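PDB 4WUT: ABC transporter substrate binding protein (Ribose) from Agrobacterium vitis, which binds the sugar beta-D-fucopyranose and probably delivers sugars to an ABC transporter for uptake. Local coordinates for residues Q248-F253 with G257-T262; G137-K142 with V295-K300; K53-T58 with T277-L282. All blocks are in the same frame, centred on the assembly; numbering follows the deposited sequence.

Contact 1: residues Q248-F253 with G257-T262; sequences QDLQEF and GTLEAT
L250 makes the first touch along the helix. Its CD2 meets CD2 of L259 at 3.9 Å, the two side chains crossing at a slant. Its CD1 approaches OG1 of T262 at 4.5 Å. That hydroxyl has its polar partner at D245 O.

One turn on, F253 carries the rest. Its CG stands anti to the carbonyl carbon (chi1 -79°), which brings the ring beside T258, with CD1 of F253 3.7 Å from CB of T258. The threonine meets the ring obliquely, and its OG1 is hydrogen-bonded to D256 OD1. At the base of the side chain, CB of F253 lies 3.9 Å from CD1 of L259. L259 thus gives CD2 to L250 and CD1 to F253.

The carbonyl O of F253 accepts a hydrogen bond from N of L259 at 3.0 Å. It is nearly straight (172°), but the donor sits well above the carbonyl plane. Between them G257, at positive phi, ends the helix in a Schellman motif. The contact joins helix 248-255 to strand 261-265 within a beta-alpha-beta unit. L250 and F253 also touch helix 220-232. The joint is buried and its side-chain contacts are largely apolar. The hydrogen bond from L259 N, beyond the helix end, ties the outgoing chain to the F253 carbonyl in the last turn.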
ATOM      1  N   GLN A 248      -4.034 -13.255  -5.098  1.00 14.63           N
ATOM      2  CA  GLN A 248      -4.038 -14.722  -5.172  1.00 18.51           C
ATOM      3  C   GLN A 248      -2.693 -15.337  -4.748  1.00 18.86           C
ATOM      4  O   GLN A 248      -2.660 -16.334  -4.023  1.00 19.13           O
ATOM      5  CB  GLN A 248      -4.422 -15.181  -6.579  1.00 23.92           C
ATOM      6  CG  GLN A 248      -5.832 -14.782  -7.003  1.00 33.67           C
ATOM      7  CD  GLN A 248      -6.902 -15.271  -6.043  1.00 38.98           C
ATOM      8  OE1 GLN A 248      -6.956 -16.458  -5.693  1.00 39.10           O
ATOM      9  NE2 GLN A 248      -7.767 -14.356  -5.615  1.00 35.45           N
ATOM     10  N   ASP A 249      -1.576 -14.757  -5.174  1.00 17.23           N
ATOM     11  CA  ASP A 249      -0.273 -15.322  -4.813  1.00 15.21           C
ATOM     12  C   ASP A 249      -0.079 -15.314  -3.295  1.00 15.73           C
ATOM     13  O   ASP A 249       0.443 -16.252  -2.714  1.00 13.68           O
ATOM     14  CB  ASP A 249       0.883 -14.527  -5.423  1.00 15.29           C
ATOM     15  CG  ASP A 249       0.840 -14.474  -6.931  1.00 23.88           C
ATOM     16  OD1 ASP A 249       1.394 -15.382  -7.562  1.00 28.13           O
ATOM     17  OD2 ASP A 249       0.282 -13.507  -7.487  1.00 28.29           O
ATOM     18  N   LEU A 250      -0.426 -14.207  -2.662  1.00 13.44           N
ATOM     19  CA  LEU A 250      -0.241 -14.076  -1.225  1.00 12.85           C
ATOM     20  C   LEU A 250      -1.200 -14.987  -0.450  1.00 13.13           C
ATOM     21  O   LEU A 250      -0.809 -15.602   0.548  1.00 13.35           O
ATOM     22  CB  LEU A 250      -0.368 -12.607  -0.811  1.00 12.96           C
ATOM     23  CG  LEU A 250       0.751 -11.738  -1.405  1.00 12.25           C
ATOM     24  CD1 LEU A 250       0.455 -10.254  -1.257  1.00 15.19           C
ATOM     25  CD2 LEU A 250       2.052 -12.094  -0.732  1.00 13.78           C
ATOM     26  N   GLN A 251      -2.426 -15.119  -0.932  1.00 13.76           N
ATOM     27  CA  GLN A 251      -3.361 -16.063  -0.327  1.00 14.28           C
ATOM     28  C   GLN A 251      -2.769 -17.470  -0.370  1.00 17.29           C
ATOM     29  O   GLN A 251      -2.833 -18.215   0.613  1.00 15.34           O
ATOM     30  CB  GLN A 251      -4.700 -16.048  -1.054  1.00 15.91           C
ATOM     31  CG  GLN A 251      -5.521 -14.829  -0.778  1.00 15.31           C
ATOM     32  CD  GLN A 251      -6.762 -14.755  -1.653  1.00 15.99           C
ATOM     33  OE1 GLN A 251      -7.581 -15.687  -1.680  1.00 18.07           O
ATOM     34  NE2 GLN A 251      -6.901 -13.646  -2.395  1.00 16.03           N
ATOM     35  N   GLU A 252      -2.182 -17.823  -1.509  1.00 14.70           N
ATOM     36  CA  GLU A 252      -1.605 -19.163  -1.662  1.00 15.37           C
ATOM     37  C   GLU A 252      -0.405 -19.400  -0.747  1.00 15.43           C
ATOM     38  O   GLU A 252      -0.260 -20.517  -0.198  1.00 15.87           O
ATOM     39  CB  GLU A 252      -1.237 -19.446  -3.118  1.00 22.26           C
ATOM     40  CG  GLU A 252      -2.458 -19.653  -3.998  1.00 29.13           C
ATOM     41  CD  GLU A 252      -3.432 -20.672  -3.402  1.00 37.50           C
ATOM     42  OE1 GLU A 252      -3.159 -21.893  -3.497  1.00 39.13           O
ATOM     43  OE2 GLU A 252      -4.460 -20.248  -2.812  1.00 46.39           O
ATOM     44  N   PHE A 253       0.408 -18.354  -0.554  1.00 13.39           N
ATOM     45  CA  PHE A 253       1.565 -18.425   0.334  1.00 14.15           C
ATOM     46  C   PHE A 253       1.175 -18.579   1.814  1.00 14.40           C
ATOM     47  O   PHE A 253       1.903 -19.226   2.567  1.00 16.79           O
ATOM     48  CB  PHE A 253       2.450 -17.199   0.184  1.00 15.42           C
ATOM     49  CG  PHE A 253       3.344 -17.226  -1.020  1.00 15.62           C
ATOM     50  CD1 PHE A 253       3.919 -18.396  -1.462  1.00 20.45           C
ATOM     51  CD2 PHE A 253       3.633 -16.059  -1.692  1.00 17.72           C
ATOM     52  CE1 PHE A 253       4.759 -18.403  -2.563  1.00 20.34           C
ATOM     53  CE2 PHE A 253       4.472 -16.071  -2.797  1.00 15.08           C
ATOM     54  CZ  PHE A 253       5.032 -17.240  -3.224  1.00 18.20           C
ATOM     55  N   GLY A 257       1.883 -22.229   3.824  1.00 17.88           N
ATOM     56  CA  GLY A 257       2.807 -22.078   4.939  1.00 17.36           C
ATOM     57  C   GLY A 257       4.083 -21.299   4.663  1.00 17.35           C
ATOM     58  O   GLY A 257       4.942 -21.169   5.535  1.00 23.19           O
ATOM     59  N   THR A 258       4.218 -20.767   3.459  1.00 15.73           N
ATOM     60  CA  THR A 258       5.379 -19.941   3.145  1.00 16.79           C
ATOM     61  C   THR A 258       5.370 -18.641   3.950  1.00 18.70           C
ATOM     62  O   THR A 258       6.398 -18.209   4.479  1.00 17.03           O
ATOM     63  CB  THR A 258       5.427 -19.625   1.643  1.00 16.89           C
ATOM     64  OG1 THR A 258       5.449 -20.856   0.922  1.00 19.91           O
ATOM     65  CG2 THR A 258       6.670 -18.820   1.285  1.00 16.99           C
ATOM     66  N   LEU A 259       4.206 -18.006   4.012  1.00 14.31           N
ATOM     67  CA  LEU A 259       3.999 -16.828   4.845  1.00 14.59           C
ATOM     68  C   LEU A 259       3.106 -17.183   6.029  1.00 17.02           C
ATOM     69  O   LEU A 259       2.061 -17.808   5.864  1.00 19.54           O
ATOM     70  CB  LEU A 259       3.346 -15.702   4.039  1.00 16.16           C
ATOM     71  CG  LEU A 259       4.268 -14.729   3.292  1.00 17.59           C
ATOM     72  CD1 LEU A 259       5.205 -15.423   2.311  1.00 16.59           C
ATOM     73  CD2 LEU A 259       3.394 -13.720   2.582  1.00 22.49           C
ATOM     74  N   GLU A 260       3.517 -16.757   7.216  1.00 14.67           N
ATOM     75  CA  GLU A 260       2.732 -16.931   8.432  1.00 12.50           C
ATOM     76  C   GLU A 260       1.512 -16.014   8.464  1.00 14.06           C
ATOM     77  O   GLU A 260       0.458 -16.388   8.970  1.00 16.42           O
ATOM     78  CB  GLU A 260       3.626 -16.638   9.633  1.00 15.42           C
ATOM     79  CG  GLU A 260       2.926 -16.742  10.948  1.00 21.75           C
ATOM     80  CD  GLU A 260       2.576 -18.179  11.315  1.00 26.50           C
ATOM     81  OE1 GLU A 260       3.234 -19.127  10.830  1.00 25.97           O
ATOM     82  OE2 GLU A 260       1.630 -18.361  12.099  1.00 35.18           O
ATOM     83  N   ALA A 261       1.652 -14.809   7.932  1.00 12.99           N
ATOM     84  CA  ALA A 261       0.549 -13.850   7.911  1.00 12.87           C
ATOM     85  C   ALA A 261       0.763 -12.858   6.800  1.00 14.50           C
ATOM     86  O   ALA A 261       1.897 -12.655   6.339  1.00 12.71           O
ATOM     87  CB  ALA A 261       0.427 -13.125   9.244  1.00 16.07           C
ATOM     88  N   THR A 262      -0.326 -12.250   6.354  1.00 12.01           N
ATOM     89  CA  THR A 262      -0.214 -11.067   5.512  1.00 11.27           C
ATOM     90  C   THR A 262      -1.234 -10.038   5.995  1.00 12.01           C
ATOM     91  O   THR A 262      -2.360 -10.401   6.332  1.00 12.67           O
ATOM     92  CB  THR A 262      -0.356 -11.421   4.000  1.00 13.86           C
ATOM     93  OG1 THR A 262      -0.019 -10.274   3.202  1.00 13.35           O
ATOM     94  CG2 THR A 262      -1.739 -11.891   3.652  1.00 14.26           C
TER

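Contact 2: residues G137-K142 with V295-K300; sequences GELAAK and VVVVTK
L139, V295 and V297 meet through aliphatic branches alone, with no flat group between them.

L139 of helix 133-148 points at the strand. Its CG is 3.8 Å from CG2 of V297, and its CB is 4.0 Å from the same methyl. The two side chains pass at a slant, with the valine methyl lying against the root of the leucine. Further out, CD2 of L139 reaches CG2 of V295 at 4.1 Å, and these two side chains meet tip to tip. CG2 of V297 lies anti to the carbonyl carbon, beside the backbone N, and this turns it to the helix. L139 is away from a staggered rotamer (chi1 -109°), with chi2 of 10° near eclipsed.

The alternation of the strand explains the spacing. V295 and V297 face L139, while V296 points away and touches E307 of helix 306-309. No hydrogen bond crosses the contact, and the buried surface is small, 114 Å². V297 also touches A261 of the neighbouring strand 261-265. On the helix, A140 touches V263 of that strand and F173 of helix 164-180.

This is a helix laid against a beta sheet, with one leucine set on two alternate valines. It fits the alpha/beta layering of a periplasmic sugar-binding protein. Strand 290-298 probably belongs to one of the connections between the two lobes, as in other proteins of this family.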
ATOM      1  N   GLY A 137       1.848  -1.586  10.566  1.00 11.15           N
ATOM      2  CA  GLY A 137       3.207  -2.043  10.749  1.00 10.75           C
ATOM      3  C   GLY A 137       3.419  -2.637  12.132  1.00 11.84           C
ATOM      4  O   GLY A 137       4.128  -3.640  12.276  1.00 12.08           O
ATOM      5  N   GLU A 138       2.800  -2.028  13.143  1.00 13.16           N
ATOM      6  CA  GLU A 138       2.877  -2.556  14.494  1.00 12.97           C
ATOM      7  C   GLU A 138       2.221  -3.935  14.586  1.00 13.14           C
ATOM      8  O   GLU A 138       2.742  -4.808  15.274  1.00 14.32           O
ATOM      9  CB  GLU A 138       2.283  -1.557  15.498  1.00 14.08           C
ATOM     10  CG  GLU A 138       3.177  -0.361  15.720  1.00 20.45           C
ATOM     11  CD  GLU A 138       2.588   0.685  16.642  1.00 32.00           C
ATOM     12  OE1 GLU A 138       1.503   0.439  17.214  1.00 37.44           O
ATOM     13  OE2 GLU A 138       3.227   1.749  16.802  1.00 29.53           O
ATOM     14  N   LEU A 139       1.098  -4.145  13.904  1.00 13.17           N
ATOM     15  CA  LEU A 139       0.454  -5.475  13.947  1.00 13.57           C
ATOM     16  C   LEU A 139       1.395  -6.514  13.324  1.00 12.87           C
ATOM     17  O   LEU A 139       1.508  -7.648  13.800  1.00 13.29           O
ATOM     18  CB  LEU A 139      -0.836  -5.480  13.134  1.00 15.32           C
ATOM     19  CG  LEU A 139      -2.228  -5.560  13.749  1.00 30.51           C
ATOM     20  CD1 LEU A 139      -2.302  -5.408  15.253  1.00 19.67           C
ATOM     21  CD2 LEU A 139      -3.015  -4.506  13.040  1.00 16.27           C
ATOM     22  N   ALA A 140       2.030  -6.156  12.219  1.00 12.42           N
ATOM     23  CA  ALA A 140       2.942  -7.077  11.566  1.00 11.53           C
ATOM     24  C   ALA A 140       4.127  -7.422  12.488  1.00 13.36           C
ATOM     25  O   ALA A 140       4.566  -8.560  12.557  1.00 12.03           O
ATOM     26  CB  ALA A 140       3.449  -6.499  10.255  1.00 12.70           C
ATOM     27  N   ALA A 141       4.638  -6.426  13.202  1.00 13.11           N
ATOM     28  CA  ALA A 141       5.774  -6.622  14.116  1.00 12.23           C
ATOM     29  C   ALA A 141       5.397  -7.496  15.307  1.00 13.72           C
ATOM     30  O   ALA A 141       6.177  -8.350  15.723  1.00 13.85           O
ATOM     31  CB  ALA A 141       6.302  -5.263  14.614  1.00 14.39           C
ATOM     32  N   LYS A 142       4.197  -7.284  15.836  1.00 13.43           N
ATOM     33  CA  LYS A 142       3.710  -8.112  16.918  1.00 14.43           C
ATOM     34  C   LYS A 142       3.556  -9.563  16.467  1.00 14.48           C
ATOM     35  O   LYS A 142       3.930 -10.484  17.195  1.00 15.09           O
ATOM     36  CB  LYS A 142       2.381  -7.592  17.432  1.00 15.23           C
ATOM     37  CG  LYS A 142       1.969  -8.303  18.693  1.00 22.80           C
ATOM     38  CD  LYS A 142       0.663  -7.809  19.241  1.00 27.18           C
ATOM     39  CE  LYS A 142       0.393  -8.504  20.553  1.00 31.67           C
ATOM     40  NZ  LYS A 142      -0.823  -7.983  21.236  1.00 35.56           N
ATOM     41  N   VAL A 295      -7.825  -2.716   8.432  1.00 18.55           N
ATOM     42  CA  VAL A 295      -6.890  -3.778   8.119  1.00 17.47           C
ATOM     43  C   VAL A 295      -7.361  -5.072   8.744  1.00 15.51           C
ATOM     44  O   VAL A 295      -8.071  -5.078   9.764  1.00 16.87           O
ATOM     45  CB  VAL A 295      -5.458  -3.503   8.641  1.00 26.59           C
ATOM     46  CG1 VAL A 295      -4.772  -2.484   7.776  1.00 30.31           C
ATOM     47  CG2 VAL A 295      -5.494  -3.078  10.109  1.00 32.88           C
ATOM     48  N   VAL A 296      -6.956  -6.167   8.119  1.00 16.82           N
ATOM     49  CA  VAL A 296      -7.145  -7.495   8.667  1.00 18.72           C
ATOM     50  C   VAL A 296      -5.829  -8.256   8.541  1.00 18.76           C
ATOM     51  O   VAL A 296      -5.234  -8.319   7.461  1.00 17.70           O
ATOM     52  CB  VAL A 296      -8.239  -8.253   7.908  1.00 17.16           C
ATOM     53  CG1 VAL A 296      -8.459  -9.659   8.521  1.00 22.89           C
ATOM     54  CG2 VAL A 296      -9.530  -7.462   7.913  1.00 25.68           C
ATOM     55  N   VAL A 297      -5.361  -8.827   9.647  1.00 16.16           N
ATOM     56  CA  VAL A 297      -4.191  -9.693   9.601  1.00 15.84           C
ATOM     57  C   VAL A 297      -4.684 -11.078   9.247  1.00 16.23           C
ATOM     58  O   VAL A 297      -5.375 -11.723  10.036  1.00 16.93           O
ATOM     59  CB  VAL A 297      -3.429  -9.713  10.938  1.00 17.40           C
ATOM     60  CG1 VAL A 297      -2.255 -10.675  10.864  1.00 20.07           C
ATOM     61  CG2 VAL A 297      -2.931  -8.299  11.277  1.00 18.29           C
ATOM     62  N   VAL A 298      -4.324 -11.522   8.052  1.00 15.53           N
ATOM     63  CA  VAL A 298      -4.815 -12.772   7.501  1.00 15.99           C
ATOM     64  C   VAL A 298      -3.777 -13.873   7.701  1.00 16.05           C
ATOM     65  O   VAL A 298      -2.610 -13.723   7.321  1.00 15.62           O
ATOM     66  CB  VAL A 298      -5.110 -12.631   5.991  1.00 15.90           C
ATOM     67  CG1 VAL A 298      -5.402 -13.980   5.395  1.00 16.49           C
ATOM     68  CG2 VAL A 298      -6.267 -11.683   5.732  1.00 16.01           C
ATOM     69  N   THR A 299      -4.251 -14.984   8.267  1.00 17.84           N
ATOM     70  CA  THR A 299      -3.444 -16.143   8.600  1.00 18.12           C
ATOM     71  C   THR A 299      -4.237 -17.391   8.249  1.00 18.43           C
ATOM     72  O   THR A 299      -5.379 -17.302   7.799  1.00 18.43           O
ATOM     73  CB  THR A 299      -3.161 -16.205  10.102  1.00 18.86           C
ATOM     74  OG1 THR A 299      -4.386 -16.469  10.805  1.00 19.50           O
ATOM     75  CG2 THR A 299      -2.540 -14.906  10.609  1.00 18.80           C
ATOM     76  N   LYS A 300      -3.631 -18.557   8.470  1.00 18.87           N
ATOM     77  CA  LYS A 300      -4.340 -19.824   8.303  1.00 19.36           C
ATOM     78  C   LYS A 300      -5.530 -19.933   9.262  1.00 20.02           C
ATOM     79  O   LYS A 300      -6.464 -20.703   9.027  1.00 20.41           O
ATOM     80  CB  LYS A 300      -3.380 -20.994   8.536  1.00 19.79           C
ATOM     81  CG  LYS A 300      -2.491 -21.392   7.360  1.00 22.25           C
ATOM     82  CD  LYS A 300      -1.517 -22.514   7.788  1.00 21.90           C
ATOM     83  CE  LYS A 300      -0.667 -23.067   6.654  1.00 31.80           C
ATOM     84  NZ  LYS A 300       0.310 -24.127   7.134  1.00 38.31           N
TER

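Contact 3: residues K53-T58 with T277-L282; sequences KAHTIT and TLLKLL
H55 and L282 are brought together by matching first torsions. In each, CG stands anti to the carbonyl carbon and beside the backbone N, with chi1 -68° in H55 and -74° in L282. The two side chains then come at each other from opposite directions.

CD1 of L282 lands over one face of the imidazole. It lies 3.8 Å from the centroid of the H55 ring and 17° off the ring normal, a CH-pi contact. The methyl is shifted a little toward the rim. The nearest ring atoms to CD1 of L282 are NE2 and CE1 of H55, each at 3.7 Å.

L279 adds a second touch, one helical turn earlier. Its first bond does not aim at H55, but its end comes nearer. Its CD2 is 4.0 Å from ND1 of H55 and approaches the ring obliquely, as the two side chains slide past each other. No hydrogen bond links the two segments, so dispersion and the CH-pi contact make up this small surface joint.

H55 lies just before strand 56-60, an outermost strand of the sheet. T56 is hydrogen-bonded through its backbone to I26 of the next strand, 25-29. H55, L278 and L279 all touch I26. On strand 56-60, I57 packs on helix 36-49. Further along the sheet, L278 and L281 rest on V111 of strand 110-113. Helix 267-282 thus spans several strands, and its last turn reaches H55 at the sheet margin.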
ATOM      1  N   LYS A  53     -24.882   9.104 -12.849  1.00 37.08           N
ATOM      2  CA  LYS A  53     -24.780   9.353 -14.286  1.00 39.27           C
ATOM      3  C   LYS A  53     -23.932  10.562 -14.695  1.00 39.30           C
ATOM      4  O   LYS A  53     -23.463  10.625 -15.831  1.00 46.27           O
ATOM      5  CB  LYS A  53     -26.185   9.509 -14.878  1.00 43.51           C
ATOM      6  CG  LYS A  53     -26.193   9.955 -16.342  1.00 49.62           C
ATOM      7  CD  LYS A  53     -27.604   9.985 -16.932  1.00 50.54           C
ATOM      8  CE  LYS A  53     -27.577   9.865 -18.454  1.00 50.95           C
ATOM      9  NZ  LYS A  53     -26.640  10.843 -19.085  1.00 54.10           N
ATOM     10  N   ALA A  54     -23.729  11.508 -13.784  1.00 33.49           N
ATOM     11  CA  ALA A  54     -23.203  12.827 -14.145  1.00 34.44           C
ATOM     12  C   ALA A  54     -21.699  12.849 -14.395  1.00 36.59           C
ATOM     13  O   ALA A  54     -21.196  13.717 -15.109  1.00 38.46           O
ATOM     14  CB  ALA A  54     -23.555  13.831 -13.065  1.00 37.66           C
ATOM     15  N   HIS A  55     -20.980  11.910 -13.802  1.00 31.20           N
ATOM     16  CA  HIS A  55     -19.530  11.891 -13.922  1.00 29.06           C
ATOM     17  C   HIS A  55     -19.041  10.536 -14.376  1.00 28.43           C
ATOM     18  O   HIS A  55     -19.717   9.519 -14.190  1.00 30.73           O
ATOM     19  CB  HIS A  55     -18.887  12.257 -12.587  1.00 28.41           C
ATOM     20  CG  HIS A  55     -19.109  13.681 -12.191  1.00 27.93           C
ATOM     21  ND1 HIS A  55     -20.091  14.065 -11.304  1.00 31.88           N
ATOM     22  CD2 HIS A  55     -18.474  14.816 -12.566  1.00 27.90           C
ATOM     23  CE1 HIS A  55     -20.050  15.378 -11.148  1.00 31.62           C
ATOM     24  NE2 HIS A  55     -19.077  15.855 -11.902  1.00 33.60           N
ATOM     25  N   THR A  56     -17.861  10.542 -14.982  1.00 25.43           N
ATOM     26  CA  THR A  56     -17.181   9.316 -15.357  1.00 25.01           C
ATOM     27  C   THR A  56     -15.794   9.341 -14.728  1.00 29.76           C
ATOM     28  O   THR A  56     -15.342  10.396 -14.277  1.00 25.96           O
ATOM     29  CB  THR A  56     -17.059   9.216 -16.884  1.00 30.01           C
ATOM     30  OG1 THR A  56     -16.365  10.360 -17.390  1.00 31.12           O
ATOM     31  CG2 THR A  56     -18.437   9.146 -17.530  1.00 37.08           C
ATOM     32  N   ILE A  57     -15.118   8.194 -14.666  1.00 29.28           N
ATOM     33  CA  ILE A  57     -13.736   8.175 -14.211  1.00 25.68           C
ATOM     34  C   ILE A  57     -12.799   7.735 -15.329  1.00 25.96           C
ATOM     35  O   ILE A  57     -13.173   6.986 -16.234  1.00 24.92           O
ATOM     36  CB  ILE A  57     -13.473   7.256 -12.961  1.00 24.44           C
ATOM     37  CG1 ILE A  57     -13.764   5.789 -13.282  1.00 28.48           C
ATOM     38  CG2 ILE A  57     -14.292   7.696 -11.756  1.00 25.78           C
ATOM     39  CD1 ILE A  57     -13.513   4.870 -12.119  1.00 30.84           C
ATOM     40  N   THR A  58     -11.593   8.262 -15.258  1.00 24.64           N
ATOM     41  CA  THR A  58     -10.468   7.723 -15.986  1.00 20.26           C
ATOM     42  C   THR A  58      -9.554   7.121 -14.925  1.00 20.47           C
ATOM     43  O   THR A  58      -9.553   7.562 -13.780  1.00 19.63           O
ATOM     44  CB  THR A  58      -9.747   8.823 -16.762  1.00 21.98           C
ATOM     45  OG1 THR A  58      -9.399   9.875 -15.859  1.00 19.84           O
ATOM     46  CG2 THR A  58     -10.655   9.380 -17.860  1.00 23.76           C
ATOM     47  N   THR A 277     -16.486  10.056  -2.029  1.00 16.89           N
ATOM     48  CA  THR A 277     -16.122  11.270  -1.290  1.00 16.95           C
ATOM     49  C   THR A 277     -16.024  12.448  -2.257  1.00 16.51           C
ATOM     50  O   THR A 277     -16.487  13.561  -1.970  1.00 16.88           O
ATOM     51  CB  THR A 277     -14.798  11.077  -0.509  1.00 16.72           C
ATOM     52  OG1 THR A 277     -14.980  10.046   0.484  1.00 18.90           O
ATOM     53  CG2 THR A 277     -14.384  12.365   0.162  1.00 16.97           C
ATOM     54  N   LEU A 278     -15.416  12.202  -3.411  1.00 15.86           N
ATOM     55  CA  LEU A 278     -15.356  13.236  -4.442  1.00 15.61           C
ATOM     56  C   LEU A 278     -16.748  13.628  -4.939  1.00 16.26           C
ATOM     57  O   LEU A 278     -17.019  14.800  -5.150  1.00 16.31           O
ATOM     58  CB  LEU A 278     -14.476  12.788  -5.600  1.00 15.11           C
ATOM     59  CG  LEU A 278     -12.987  12.812  -5.257  1.00 14.73           C
ATOM     60  CD1 LEU A 278     -12.186  12.081  -6.348  1.00 14.47           C
ATOM     61  CD2 LEU A 278     -12.455  14.244  -5.035  1.00 14.78           C
ATOM     62  N   LEU A 279     -17.640  12.651  -5.096  1.00 18.98           N
ATOM     63  CA  LEU A 279     -19.003  12.944  -5.524  1.00 17.49           C
ATOM     64  C   LEU A 279     -19.703  13.845  -4.502  1.00 18.12           C
ATOM     65  O   LEU A 279     -20.448  14.742  -4.874  1.00 20.43           O
ATOM     66  CB  LEU A 279     -19.797  11.650  -5.737  1.00 20.49           C
ATOM     67  CG  LEU A 279     -19.332  10.817  -6.941  1.00 22.77           C
ATOM     68  CD1 LEU A 279     -20.040   9.481  -6.966  1.00 24.66           C
ATOM     69  CD2 LEU A 279     -19.556  11.579  -8.250  1.00 24.87           C
ATOM     70  N   LYS A 280     -19.451  13.616  -3.215  1.00 18.27           N
ATOM     71  CA  LYS A 280     -19.991  14.488  -2.175  1.00 19.22           C
ATOM     72  C   LYS A 280     -19.419  15.898  -2.290  1.00 18.63           C
ATOM     73  O   LYS A 280     -20.141  16.879  -2.227  1.00 19.25           O
ATOM     74  CB  LYS A 280     -19.684  13.937  -0.783  1.00 19.44           C
ATOM     75  CG  LYS A 280     -20.488  12.713  -0.386  1.00 22.60           C
ATOM     76  CD  LYS A 280     -20.097  12.284   1.016  1.00 24.32           C
ATOM     77  CE  LYS A 280     -20.832  11.031   1.452  1.00 30.70           C
ATOM     78  NZ  LYS A 280     -21.854  11.375   2.463  1.00 37.02           N
ATOM     79  N   LEU A 281     -18.108  15.993  -2.457  1.00 17.73           N
ATOM     80  CA  LEU A 281     -17.474  17.293  -2.601  1.00 17.47           C
ATOM     81  C   LEU A 281     -17.990  18.035  -3.839  1.00 20.60           C
ATOM     82  O   LEU A 281     -18.107  19.268  -3.840  1.00 20.34           O
ATOM     83  CB  LEU A 281     -15.957  17.120  -2.670  1.00 16.74           C
ATOM     84  CG  LEU A 281     -15.290  16.629  -1.392  1.00 16.97           C
ATOM     85  CD1 LEU A 281     -13.862  16.137  -1.638  1.00 16.36           C
ATOM     86  CD2 LEU A 281     -15.297  17.722  -0.347  1.00 17.74           C
ATOM     87  N   LEU A 282     -18.277  17.297  -4.905  1.00 17.63           N
ATOM     88  CA  LEU A 282     -18.776  17.918  -6.136  1.00 18.69           C
ATOM     89  C   LEU A 282     -20.194  18.452  -5.934  1.00 22.60           C
ATOM     90  O   LEU A 282     -20.642  19.327  -6.668  1.00 25.82           O
ATOM     91  CB  LEU A 282     -18.726  16.926  -7.295  1.00 20.22           C
ATOM     92  CG  LEU A 282     -17.322  16.652  -7.852  1.00 20.35           C
ATOM     93  CD1 LEU A 282     -17.265  15.389  -8.708  1.00 21.29           C
ATOM     94  CD2 LEU A 282     -16.858  17.849  -8.654  1.00 21.47           C
TER

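Contact 1 is buried, while contacts 2 and 3 lie at the surface. Contacts 1 and 2 touch: strands 261-265 and 290-298 are neighbours in the sheet, joined by a probable hydrogen bond from V298 N to T262 O. Contact 3 stands apart, its centre about 36 Å from that of contact 1 and 34 Å from that of contact 2. It still reaches the same sheet, and helix 267-282 lies in the chain between strands 261-265 and 290-298. The chemistry differs too. Contact 1 is local in sequence and combines a backbone hydrogen bond with apolar side chains. Contact 2 is purely aliphatic. Contact 3 sets a leucine methyl over the face of an imidazole, with a second leucine beside it.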